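Local coordinates for inactive Zymogen C11 Protease (Parabacteroides distasonis, PDB 6MZO), which belongs to the clostripain-like C11 proteases of clan CD and, held here as an inactive zymogen, probably cleaves peptide bonds once activated, at residues 50-55 and 64-69; 126-131 and 341-346; 148-153 and 172-177; 225-230 and 302-307. One frame throughout, in Å; residues are numbered along the deposited sequence.

Two of the four contacts pair strands of one long mixed sheet, one joins helix-to-strand connections beside it, and one joins two helices elsewhere. Interactions 1 and 4 belong to the same sheet, with centres about 28 Å apart: the hairpin of strands 49-54 and 62-69 lies near one end, and strand 302-307 forms the opposite edge. Interaction 3 falls between them in the sheet order, where helices 143-150 and 168-173 give way to segments leading into parallel strands 155-162 and 178-183; its nearest atoms are about 7 Å from interaction 4. Interaction 2, its centre about 39 Å from that of interaction 1, joins helices 125-128 and 341-347. Its segments span interactions 3 and 4, tying the late C-terminal part back to the middle.

Interaction 1: 50-55 and 64-69; sequences LLIYTD and FQLKLE
One water is held between Leu50, Gln65 and Leu66: it accepts from Leu50 N and from Gln65 NE2 at 2.9 Å, and donates to Leu66 O. Leu50 N and Leu66 O stand 4.4 Å from each other, and the water bridges them, while Leu66 N reaches Leu50 O directly at 3.1 Å. Further along the antiparallel hairpin, Ile52 and Phe64 form a hydrogen-bonded pair, with Ile52 N reaching Phe64 O and Phe64 N reaching Ile52 O, each at 2.8 Å. Leu51 and Gln65 make the adjoining non-hydrogen-bonded pair.

Phe64 carries most of the side-chain contact. Its CG sits between the backbone N and the carbonyl carbon (chi1 52°), and the ring extends across Ile52. Ile52 CB lies 3.5 Å above the ring plane, displaced toward the rim on the CE2 and CZ side, a CH-pi contact over one face. Thr54 OG1 meets the ring in its plane instead, 3.8 Å from Phe64 CE1, while Thr54 CG2 touches the same carbon. On the same side of the sheet Ile52 CG1 continues to Leu66 CD1 at 4.0 Å. On the other, Leu51 CD1 rests near Phe64 O, and the extended Gln65 side chain sends OE1 to the hydroxyl of Tyr104.

Strand 14-19 pairs with Leu51 and Tyr53 on one flank and strand 72-80 continues the sheet beyond 62-69, while helix 26-43 packs through Ile36 and Ile40 against Leu50 and through Ile40 against Leu66.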
# COMPACT_ATOMS: atom_id res chain seq x y z
N LEU A 50 8.49 -11.21 15.13
CA LEU A 50 8.77 -10.41 13.93
C LEU A 50 9.55 -11.33 12.96
O LEU A 50 10.66 -11.76 13.30
CB LEU A 50 9.60 -9.20 14.24
CG LEU A 50 9.89 -8.31 13.00
CD1 LEU A 50 8.64 -7.73 12.24
CD2 LEU A 50 10.82 -7.24 13.48
N LEU A 51 8.99 -11.58 11.77
CA LEU A 51 9.59 -12.40 10.74
C LEU A 51 9.84 -11.53 9.52
O LEU A 51 9.02 -10.65 9.19
CB LEU A 51 8.65 -13.53 10.37
CG LEU A 51 8.61 -14.76 11.32
CD1 LEU A 51 9.94 -15.50 11.11
CD2 LEU A 51 8.37 -14.44 12.76
N ILE A 52 10.99 -11.73 8.87
CA ILE A 52 11.38 -10.96 7.65
C ILE A 52 11.70 -11.92 6.54
O ILE A 52 12.37 -12.96 6.77
CB ILE A 52 12.67 -10.15 7.89
CG1 ILE A 52 12.67 -9.46 9.24
CG2 ILE A 52 12.94 -9.14 6.76
CD1 ILE A 52 11.64 -8.31 9.39
N TYR A 53 11.27 -11.58 5.33
CA TYR A 53 11.66 -12.35 4.13
C TYR A 53 12.39 -11.39 3.26
O TYR A 53 11.88 -10.23 3.00
CB TYR A 53 10.45 -12.90 3.40
CG TYR A 53 10.78 -13.54 2.07
CD1 TYR A 53 11.10 -14.90 1.99
CD2 TYR A 53 10.71 -12.79 0.88
CE1 TYR A 53 11.40 -15.49 0.77
CE2 TYR A 53 11.04 -13.37 -0.33
CZ TYR A 53 11.36 -14.71 -0.38
OH TYR A 53 11.61 -15.26 -1.61
N THR A 54 13.57 -11.78 2.81
CA THR A 54 14.26 -10.97 1.82
C THR A 54 14.69 -11.80 0.64
O THR A 54 14.91 -13.03 0.75
CB THR A 54 15.53 -10.30 2.39
OG1 THR A 54 16.48 -11.31 2.76
CG2 THR A 54 15.23 -9.40 3.61
N ASP A 55 14.89 -11.11 -0.50
CA ASP A 55 15.44 -11.74 -1.72
C ASP A 55 16.41 -10.76 -2.38
O ASP A 55 16.19 -10.26 -3.47
CB ASP A 55 14.29 -12.12 -2.66
CG ASP A 55 14.77 -12.73 -3.98
OD1 ASP A 55 15.79 -13.45 -4.02
OD2 ASP A 55 14.09 -12.48 -4.97
N PHE A 64 13.75 -15.05 8.09
CA PHE A 64 14.48 -15.04 9.37
C PHE A 64 13.67 -14.28 10.39
O PHE A 64 12.87 -13.42 10.07
CB PHE A 64 15.90 -14.44 9.24
CG PHE A 64 15.96 -13.04 8.56
CD1 PHE A 64 16.05 -12.96 7.18
CD2 PHE A 64 15.99 -11.88 9.34
CE1 PHE A 64 16.15 -11.69 6.53
CE2 PHE A 64 16.09 -10.61 8.73
CZ PHE A 64 16.19 -10.52 7.32
N GLN A 65 13.91 -14.60 11.64
CA GLN A 65 13.30 -13.91 12.77
C GLN A 65 14.29 -12.88 13.30
O GLN A 65 15.55 -13.08 13.29
CB GLN A 65 12.92 -14.97 13.83
CG GLN A 65 12.36 -14.26 15.10
CD GLN A 65 11.91 -15.26 16.18
OE1 GLN A 65 12.35 -16.45 16.22
NE2 GLN A 65 11.02 -14.79 17.05
N LEU A 66 13.76 -11.76 13.76
CA LEU A 66 14.58 -10.81 14.49
C LEU A 66 14.01 -10.76 15.87
O LEU A 66 12.79 -10.53 16.00
CB LEU A 66 14.51 -9.41 13.91
CG LEU A 66 15.18 -9.29 12.56
CD1 LEU A 66 15.00 -7.84 12.00
CD2 LEU A 66 16.70 -9.65 12.61
N LYS A 67 14.82 -10.91 16.88
CA LYS A 67 14.30 -10.81 18.21
C LYS A 67 15.28 -10.10 19.13
O LYS A 67 16.40 -9.92 18.79
CB LYS A 67 13.94 -12.17 18.75
CG LYS A 67 15.15 -13.01 19.02
CD LYS A 67 14.79 -14.45 19.30
CE LYS A 67 13.67 -14.59 20.28
NZ LYS A 67 13.38 -16.01 20.58
N LEU A 68 14.78 -9.63 20.25
CA LEU A 68 15.60 -9.00 21.24
C LEU A 68 16.14 -10.03 22.20
O LEU A 68 15.44 -10.84 22.65
CB LEU A 68 14.80 -7.99 22.04
CG LEU A 68 14.92 -6.54 21.64
CD1 LEU A 68 14.21 -5.64 22.61
CD2 LEU A 68 16.35 -6.10 21.45
N GLU A 69 17.40 -9.94 22.49
CA GLU A 69 18.00 -10.84 23.41
C GLU A 69 18.91 -9.96 24.24
O GLU A 69 19.78 -9.35 23.73
CB GLU A 69 18.75 -11.89 22.63
CG GLU A 69 19.84 -12.61 23.34
CD GLU A 69 20.61 -13.50 22.39
OE1 GLU A 69 21.81 -13.24 22.27
OE2 GLU A 69 20.00 -14.43 21.83
O HOH W 1 10.61 -11.90 16.95

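Interaction 2: 126-131 and 341-346; sequences YSYLRS and PKLNEW
A Schellman motif ends helix 125-128, and the residues around it, Tyr128, Leu129 and Arg130, meet the start of helix 341-347. In the motif Ser131 N bonds to Tyr126 O and Arg130 N to Ser127 O, with Arg130, the C-prime residue, at positive phi (58°).

Tyr128 supplies the main side chain. Its CB points toward the second helix, and CG is anti to the carbonyl carbon (chi1 -68°). Leu343 CD1 comes to the ring edge, near its plane, 3.5 Å from Tyr128 CD2. The Lys342 side chain crosses the tyrosine at about a right angle, its CB 3.8 Å from Tyr128 CD1, and Trp346 does likewise with its CB 4.1 Å from Tyr128 CE2. The other Leu343 branch, CD2, packs on Leu129 CD2 at 3.9 Å, so one leucine spans two consecutive residues.

No direct hydrogen bond links the segments; a water does so. It donates to Tyr128 O at 2.6 Å and accepts from Leu343 N at 3.0 Å, pairing a carbonyl at the end of one helix with an N-H in the first turn of helix 341-347. Pro122, from the preceding loop, touches Tyr128, Leu343 and Trp346 as well.

The paired 6-to-1 and 5-to-2 bonds, with a C-prime residue at positive phi, are the hallmark of the Schellman motif, used here to end a helix against the start of another.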
# COMPACT_ATOMS: atom_id res chain seq x y z
N TYR A 126 3.46 1.71 -18.78
CA TYR A 126 4.07 2.77 -19.57
C TYR A 126 3.54 2.71 -20.99
O TYR A 126 3.24 3.73 -21.61
CB TYR A 126 5.60 2.66 -19.56
CG TYR A 126 6.24 2.97 -18.22
CD1 TYR A 126 6.43 1.96 -17.26
CD2 TYR A 126 6.64 4.25 -17.90
CE1 TYR A 126 7.01 2.25 -16.04
CE2 TYR A 126 7.23 4.55 -16.69
CZ TYR A 126 7.41 3.55 -15.76
OH TYR A 126 7.99 3.87 -14.56
N SER A 127 3.42 1.48 -21.49
CA SER A 127 2.84 1.20 -22.80
C SER A 127 1.38 1.66 -22.83
O SER A 127 0.95 2.33 -23.77
CB SER A 127 2.98 -0.31 -23.11
OG SER A 127 1.93 -0.78 -23.94
N TYR A 128 0.65 1.35 -21.76
CA TYR A 128 -0.76 1.75 -21.66
C TYR A 128 -0.90 3.28 -21.53
O TYR A 128 -1.93 3.81 -21.95
CB TYR A 128 -1.46 1.07 -20.47
CG TYR A 128 -1.67 -0.44 -20.60
CD1 TYR A 128 -1.37 -1.14 -21.76
CD2 TYR A 128 -2.17 -1.16 -19.54
CE1 TYR A 128 -1.57 -2.51 -21.85
CE2 TYR A 128 -2.37 -2.53 -19.62
CZ TYR A 128 -2.07 -3.20 -20.76
OH TYR A 128 -2.27 -4.58 -20.80
N LEU A 129 0.11 3.96 -20.97
CA LEU A 129 0.11 5.43 -20.87
C LEU A 129 0.70 6.08 -22.12
O LEU A 129 1.00 7.27 -22.12
CB LEU A 129 0.88 5.91 -19.64
CG LEU A 129 0.13 5.61 -18.35
CD1 LEU A 129 0.94 5.90 -17.07
CD2 LEU A 129 -1.19 6.35 -18.30
N ARG A 130 0.87 5.26 -23.16
CA ARG A 130 1.41 5.72 -24.45
C ARG A 130 2.82 6.37 -24.37
O ARG A 130 3.13 7.29 -25.12
CB ARG A 130 0.42 6.71 -25.10
CG ARG A 130 -0.90 6.08 -25.50
CD ARG A 130 -1.75 7.06 -26.29
NE ARG A 130 -2.74 6.37 -27.12
CZ ARG A 130 -3.63 6.98 -27.90
NH1 ARG A 130 -3.64 8.31 -27.98
NH2 ARG A 130 -4.50 6.26 -28.62
N SER A 131 3.68 5.85 -23.48
CA SER A 131 5.05 6.34 -23.33
C SER A 131 6.13 5.27 -23.61
O SER A 131 5.85 4.08 -23.70
CB SER A 131 5.25 6.91 -21.91
OG SER A 131 6.58 6.76 -21.43
N PRO A 341 -7.17 3.76 -24.28
CA PRO A 341 -8.17 2.69 -24.36
C PRO A 341 -7.71 1.34 -23.80
O PRO A 341 -8.58 0.67 -23.26
CB PRO A 341 -8.45 2.57 -25.87
CG PRO A 341 -7.21 3.14 -26.52
CD PRO A 341 -6.71 4.22 -25.59
N LYS A 342 -6.43 0.98 -23.91
CA LYS A 342 -5.98 -0.29 -23.36
C LYS A 342 -6.06 -0.24 -21.83
O LYS A 342 -6.45 -1.23 -21.19
CB LYS A 342 -4.56 -0.65 -23.85
CG LYS A 342 -4.60 -1.61 -25.04
CD LYS A 342 -3.24 -1.88 -25.67
CE LYS A 342 -3.36 -3.09 -26.58
NZ LYS A 342 -2.18 -3.26 -27.46
N LEU A 343 -5.78 0.90 -21.22
CA LEU A 343 -5.81 0.97 -19.77
C LEU A 343 -7.27 0.94 -19.32
O LEU A 343 -7.62 0.29 -18.33
CB LEU A 343 -5.13 2.24 -19.30
CG LEU A 343 -4.72 2.31 -17.85
CD1 LEU A 343 -3.89 1.06 -17.48
CD2 LEU A 343 -3.88 3.56 -17.74
N ASN A 344 -8.14 1.64 -20.08
CA ASN A 344 -9.56 1.59 -19.77
C ASN A 344 -10.09 0.14 -19.82
O ASN A 344 -10.92 -0.22 -18.99
CB ASN A 344 -10.38 2.39 -20.79
CG ASN A 344 -10.11 3.91 -20.74
OD1 ASN A 344 -9.60 4.47 -19.76
ND2 ASN A 344 -10.43 4.54 -21.86
N GLU A 345 -9.65 -0.65 -20.80
CA GLU A 345 -10.14 -2.01 -20.93
C GLU A 345 -9.54 -2.91 -19.80
O GLU A 345 -10.26 -3.71 -19.21
CB GLU A 345 -9.84 -2.56 -22.34
CG GLU A 345 -8.51 -3.23 -22.51
CD GLU A 345 -8.27 -3.69 -23.95
OE1 GLU A 345 -8.69 -2.99 -24.92
OE2 GLU A 345 -7.67 -4.79 -24.10
N TRP A 346 -8.27 -2.73 -19.47
CA TRP A 346 -7.66 -3.40 -18.32
C TRP A 346 -8.44 -3.14 -17.03
O TRP A 346 -8.68 -4.04 -16.23
CB TRP A 346 -6.20 -2.94 -18.15
CG TRP A 346 -5.56 -3.42 -16.94
CD1 TRP A 346 -4.93 -4.63 -16.76
CD2 TRP A 346 -5.44 -2.72 -15.72
NE1 TRP A 346 -4.45 -4.72 -15.48
CE2 TRP A 346 -4.74 -3.56 -14.82
CE3 TRP A 346 -5.85 -1.45 -15.28
CZ2 TRP A 346 -4.45 -3.17 -13.51
CZ3 TRP A 346 -5.57 -1.08 -13.95
CH2 TRP A 346 -4.88 -1.95 -13.10
O HOH W 2 -4.12 2.78 -22.82

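Interaction 3: 148-153 and 172-177; sequences SALSKY and YAFRGC
Leu150, Phe174 and Cys177 join two helix-to-strand connections of the alpha/beta fold: helix 143-150 turning toward strand 155-162, and helix 168-173 leading to the parallel strand 178-183.

The apolar part is small. Leu150 CD1 touches Phe174 CE2 at 4.0 Å, the two side chains crossing obliquely, and Leu150 CB lies at the same distance from Cys177 SG. Ile158 of the sheet packs against all three residues, and Phe160 meets Phe174 edge-to-face.

Carbonyl contacts follow. The type I turn from Leu150 to Tyr153 brings two oxygens toward Cys177 CB, Leu150 O at 3.3 Å and Tyr153 O at 3.4 Å. The sulphur lies between the cysteine's backbone N and carbonyl carbon (chi1 65°), where it is near Leu150.

Of the hydrogen bonds, none runs directly across; a water donates to both Tyr153 O and Gly176 O, the latter at 2.8 Å. Others lie within a segment. Ser151 N and OG reach Ser148 O from the same face of its plane. Arg175 also pairs with Asp236 and Glu351. Tyr172 O is gripped from opposite faces by Arg175 N and NH1, and that same NH1 sits 3.4 Å above the centre of the Tyr172 ring.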
# COMPACT_ATOMS: atom_id res chain seq x y z
N SER A 148 -6.46 -11.91 -4.66
CA SER A 148 -6.95 -13.26 -4.66
C SER A 148 -6.08 -14.13 -3.74
O SER A 148 -6.60 -14.93 -2.94
CB SER A 148 -7.01 -13.82 -6.10
OG SER A 148 -7.43 -15.16 -6.04
N ALA A 149 -4.77 -13.95 -3.82
CA ALA A 149 -3.84 -14.79 -3.06
C ALA A 149 -4.02 -14.56 -1.56
O ALA A 149 -3.98 -15.53 -0.80
CB ALA A 149 -2.42 -14.49 -3.47
N LEU A 150 -4.27 -13.31 -1.17
CA LEU A 150 -4.35 -12.97 0.27
C LEU A 150 -5.77 -13.13 0.80
O LEU A 150 -5.99 -13.10 2.01
CB LEU A 150 -3.84 -11.53 0.53
CG LEU A 150 -2.37 -11.26 0.22
CD1 LEU A 150 -1.93 -9.82 0.68
CD2 LEU A 150 -1.56 -12.37 0.93
N SER A 151 -6.74 -13.41 -0.08
CA SER A 151 -8.12 -13.46 0.40
C SER A 151 -8.38 -14.58 1.44
O SER A 151 -9.32 -14.45 2.22
CB SER A 151 -9.11 -13.61 -0.77
OG SER A 151 -9.01 -14.91 -1.30
N LYS A 152 -7.53 -15.63 1.48
CA LYS A 152 -7.66 -16.70 2.47
C LYS A 152 -7.14 -16.38 3.88
O LYS A 152 -7.19 -17.24 4.79
CB LYS A 152 -6.90 -17.94 1.97
CG LYS A 152 -5.37 -17.72 1.77
CD LYS A 152 -4.69 -18.98 1.13
CE LYS A 152 -3.64 -18.58 0.07
NZ LYS A 152 -4.25 -18.15 -1.26
N TYR A 153 -6.56 -15.20 4.04
CA TYR A 153 -6.05 -14.77 5.35
C TYR A 153 -6.88 -13.71 6.02
O TYR A 153 -7.73 -13.10 5.41
CB TYR A 153 -4.63 -14.22 5.23
CG TYR A 153 -3.70 -15.20 4.58
CD1 TYR A 153 -3.33 -16.36 5.22
CD2 TYR A 153 -3.16 -14.92 3.33
CE1 TYR A 153 -2.48 -17.28 4.63
CE2 TYR A 153 -2.30 -15.82 2.72
CZ TYR A 153 -1.97 -17.00 3.37
OH TYR A 153 -1.12 -17.88 2.74
N TYR A 172 -10.55 -1.36 -1.79
CA TYR A 172 -11.73 -2.18 -1.97
C TYR A 172 -11.34 -3.64 -2.17
O TYR A 172 -11.96 -4.58 -1.57
CB TYR A 172 -12.55 -1.70 -3.18
CG TYR A 172 -13.89 -2.34 -3.31
CD1 TYR A 172 -14.90 -2.08 -2.39
CD2 TYR A 172 -14.20 -3.11 -4.42
CE1 TYR A 172 -16.18 -2.62 -2.57
CE2 TYR A 172 -15.52 -3.72 -4.61
CZ TYR A 172 -16.47 -3.39 -3.66
OH TYR A 172 -17.69 -3.95 -3.86
N ALA A 173 -10.32 -3.86 -2.98
CA ALA A 173 -9.92 -5.27 -3.32
C ALA A 173 -9.47 -6.03 -2.07
O ALA A 173 -9.69 -7.28 -2.02
CB ALA A 173 -8.79 -5.30 -4.34
N PHE A 174 -8.83 -5.33 -1.15
CA PHE A 174 -8.29 -6.01 0.05
C PHE A 174 -9.19 -5.92 1.25
O PHE A 174 -8.75 -6.30 2.36
CB PHE A 174 -6.88 -5.49 0.40
CG PHE A 174 -5.85 -5.89 -0.65
CD1 PHE A 174 -5.65 -5.10 -1.80
CD2 PHE A 174 -5.16 -7.07 -0.53
CE1 PHE A 174 -4.77 -5.48 -2.79
CE2 PHE A 174 -4.27 -7.48 -1.52
CZ PHE A 174 -4.08 -6.68 -2.67
N ARG A 175 -10.42 -5.44 1.09
CA ARG A 175 -11.28 -5.16 2.27
C ARG A 175 -11.60 -6.41 3.07
O ARG A 175 -11.88 -6.30 4.26
CB ARG A 175 -12.59 -4.48 1.83
CG ARG A 175 -13.52 -5.38 1.02
CD ARG A 175 -14.62 -4.48 0.41
NE ARG A 175 -15.68 -5.24 -0.19
CZ ARG A 175 -15.58 -5.92 -1.34
NH1 ARG A 175 -14.43 -5.90 -1.98
NH2 ARG A 175 -16.58 -6.65 -1.83
N GLY A 176 -11.61 -7.54 2.40
CA GLY A 176 -11.95 -8.79 3.06
C GLY A 176 -10.82 -9.47 3.80
O GLY A 176 -11.14 -10.34 4.67
N CYS A 177 -9.55 -9.12 3.54
CA CYS A 177 -8.48 -9.86 4.21
C CYS A 177 -7.65 -9.02 5.18
O CYS A 177 -6.68 -9.53 5.75
CB CYS A 177 -7.57 -10.51 3.19
SG CYS A 177 -6.71 -9.28 2.24
O HOH W 3 -10.23 -12.92 5.44

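Interaction 4: 225-230 and 302-307; sequences GTISVM and VIYKAT
Strands 226-230 and 302-307 run antiparallel, their axes at 179°, and residues Thr226 to Val229 pair in steady order with Thr307 to Tyr304 before a beta bulge shifts the register by one, so that Met230 faces Val302. Ile227 N bonds to Ala306 O at 2.9 Å, and Val229 N to Tyr304 O. Ile227 O takes Ala306 N and also the hydroxyl of Tyr328, two donors on one oxygen. At the bulge Val229 O receives Ile303 N in a more bent bond (N-H...O 142°).

Ile227, Val229, Tyr304 and Ala306 share one side of the sheet. Tyr304 CG is anti to its backbone N (chi1 177°), and the ring presents its edge to Ile227 CG2, which lies in the ring plane 3.9 Å from CE2. Val229 CG1 meets Ile303 CG1 at 3.8 Å. Strand 302-307 is the outermost strand on this flank of the central mixed sheet, and helix 209-220 covers Ile227, Val229 and Tyr304.

On the reverse side Met230 and Val302 lie side by side, SD 4.0 Å from CG2. Thr226 and Thr307 point the same way, with Thr226 CG2 3.3 Å from Thr307 OG1. Ser228 sends its OG to Gly330 O and Ser166 OG, and Thr226 OG1 bonds to the hydroxyls of Ser184 and Thr186.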
# COMPACT_ATOMS: atom_id res chain seq x y z
N GLY A 225 5.80 13.72 1.46
CA GLY A 225 5.21 12.40 1.62
C GLY A 225 3.72 12.53 1.87
O GLY A 225 3.27 13.55 2.39
N THR A 226 2.97 11.50 1.48
CA THR A 226 1.53 11.44 1.68
C THR A 226 1.22 10.11 2.29
O THR A 226 1.84 9.10 1.85
CB THR A 226 0.72 11.60 0.37
OG1 THR A 226 0.98 10.48 -0.51
CG2 THR A 226 1.05 12.95 -0.35
N ILE A 227 0.28 10.05 3.25
CA ILE A 227 -0.05 8.76 3.89
C ILE A 227 -1.55 8.75 4.18
O ILE A 227 -2.20 9.82 4.32
CB ILE A 227 0.78 8.58 5.20
CG1 ILE A 227 0.70 7.13 5.73
CG2 ILE A 227 0.40 9.67 6.21
CD1 ILE A 227 1.50 6.28 4.78
N SER A 228 -2.13 7.57 4.17
CA SER A 228 -3.51 7.37 4.63
C SER A 228 -3.75 6.00 5.14
O SER A 228 -2.96 5.06 4.87
CB SER A 228 -4.51 7.67 3.52
OG SER A 228 -4.25 6.87 2.37
N VAL A 229 -4.79 5.93 5.95
CA VAL A 229 -5.19 4.67 6.55
C VAL A 229 -6.67 4.42 6.29
O VAL A 229 -7.52 5.29 6.62
CB VAL A 229 -5.03 4.71 8.08
CG1 VAL A 229 -5.43 3.37 8.67
CG2 VAL A 229 -3.61 4.96 8.48
N MET A 230 -7.00 3.25 5.74
CA MET A 230 -8.39 2.96 5.37
C MET A 230 -8.93 1.88 6.28
O MET A 230 -8.24 0.87 6.59
CB MET A 230 -8.49 2.54 3.88
CG MET A 230 -8.62 3.67 2.88
SD MET A 230 -7.28 4.86 2.96
CE MET A 230 -5.92 3.78 2.45
N VAL A 302 -11.73 6.74 5.35
CA VAL A 302 -10.34 7.19 5.42
C VAL A 302 -10.16 7.76 6.86
O VAL A 302 -10.54 8.94 7.14
CB VAL A 302 -10.03 8.19 4.35
CG1 VAL A 302 -8.54 8.65 4.49
CG2 VAL A 302 -10.23 7.59 2.92
N ILE A 303 -9.64 6.94 7.78
CA ILE A 303 -9.70 7.31 9.18
C ILE A 303 -8.56 8.19 9.61
O ILE A 303 -8.67 8.87 10.65
CB ILE A 303 -9.79 6.08 10.15
CG1 ILE A 303 -8.53 5.20 10.00
CG2 ILE A 303 -11.11 5.36 9.85
CD1 ILE A 303 -8.40 4.25 11.23
N TYR A 304 -7.48 8.21 8.79
CA TYR A 304 -6.37 9.12 9.02
C TYR A 304 -5.78 9.42 7.68
O TYR A 304 -5.64 8.51 6.85
CB TYR A 304 -5.33 8.49 9.95
CG TYR A 304 -4.13 9.42 10.14
CD1 TYR A 304 -4.12 10.40 11.12
CD2 TYR A 304 -3.05 9.34 9.25
CE1 TYR A 304 -3.04 11.24 11.25
CE2 TYR A 304 -1.93 10.18 9.35
CZ TYR A 304 -1.96 11.15 10.33
OH TYR A 304 -0.89 12.01 10.55
N LYS A 305 -5.42 10.70 7.45
CA LYS A 305 -4.66 11.06 6.25
C LYS A 305 -3.77 12.25 6.57
O LYS A 305 -4.07 13.09 7.45
CB LYS A 305 -5.56 11.37 5.09
CG LYS A 305 -6.36 12.70 5.28
CD LYS A 305 -7.11 13.05 3.98
CE LYS A 305 -7.81 14.41 4.17
NZ LYS A 305 -8.84 14.23 5.18
N ALA A 306 -2.63 12.32 5.91
CA ALA A 306 -1.77 13.46 6.09
C ALA A 306 -0.95 13.66 4.85
O ALA A 306 -0.57 12.72 4.15
CB ALA A 306 -0.87 13.29 7.31
N THR A 307 -0.64 14.94 4.57
CA THR A 307 0.24 15.25 3.47
C THR A 307 1.11 16.49 3.75
O THR A 307 0.70 17.44 4.47
CB THR A 307 -0.57 15.54 2.17
OG1 THR A 307 0.34 15.81 1.10
CG2 THR A 307 -1.52 16.80 2.37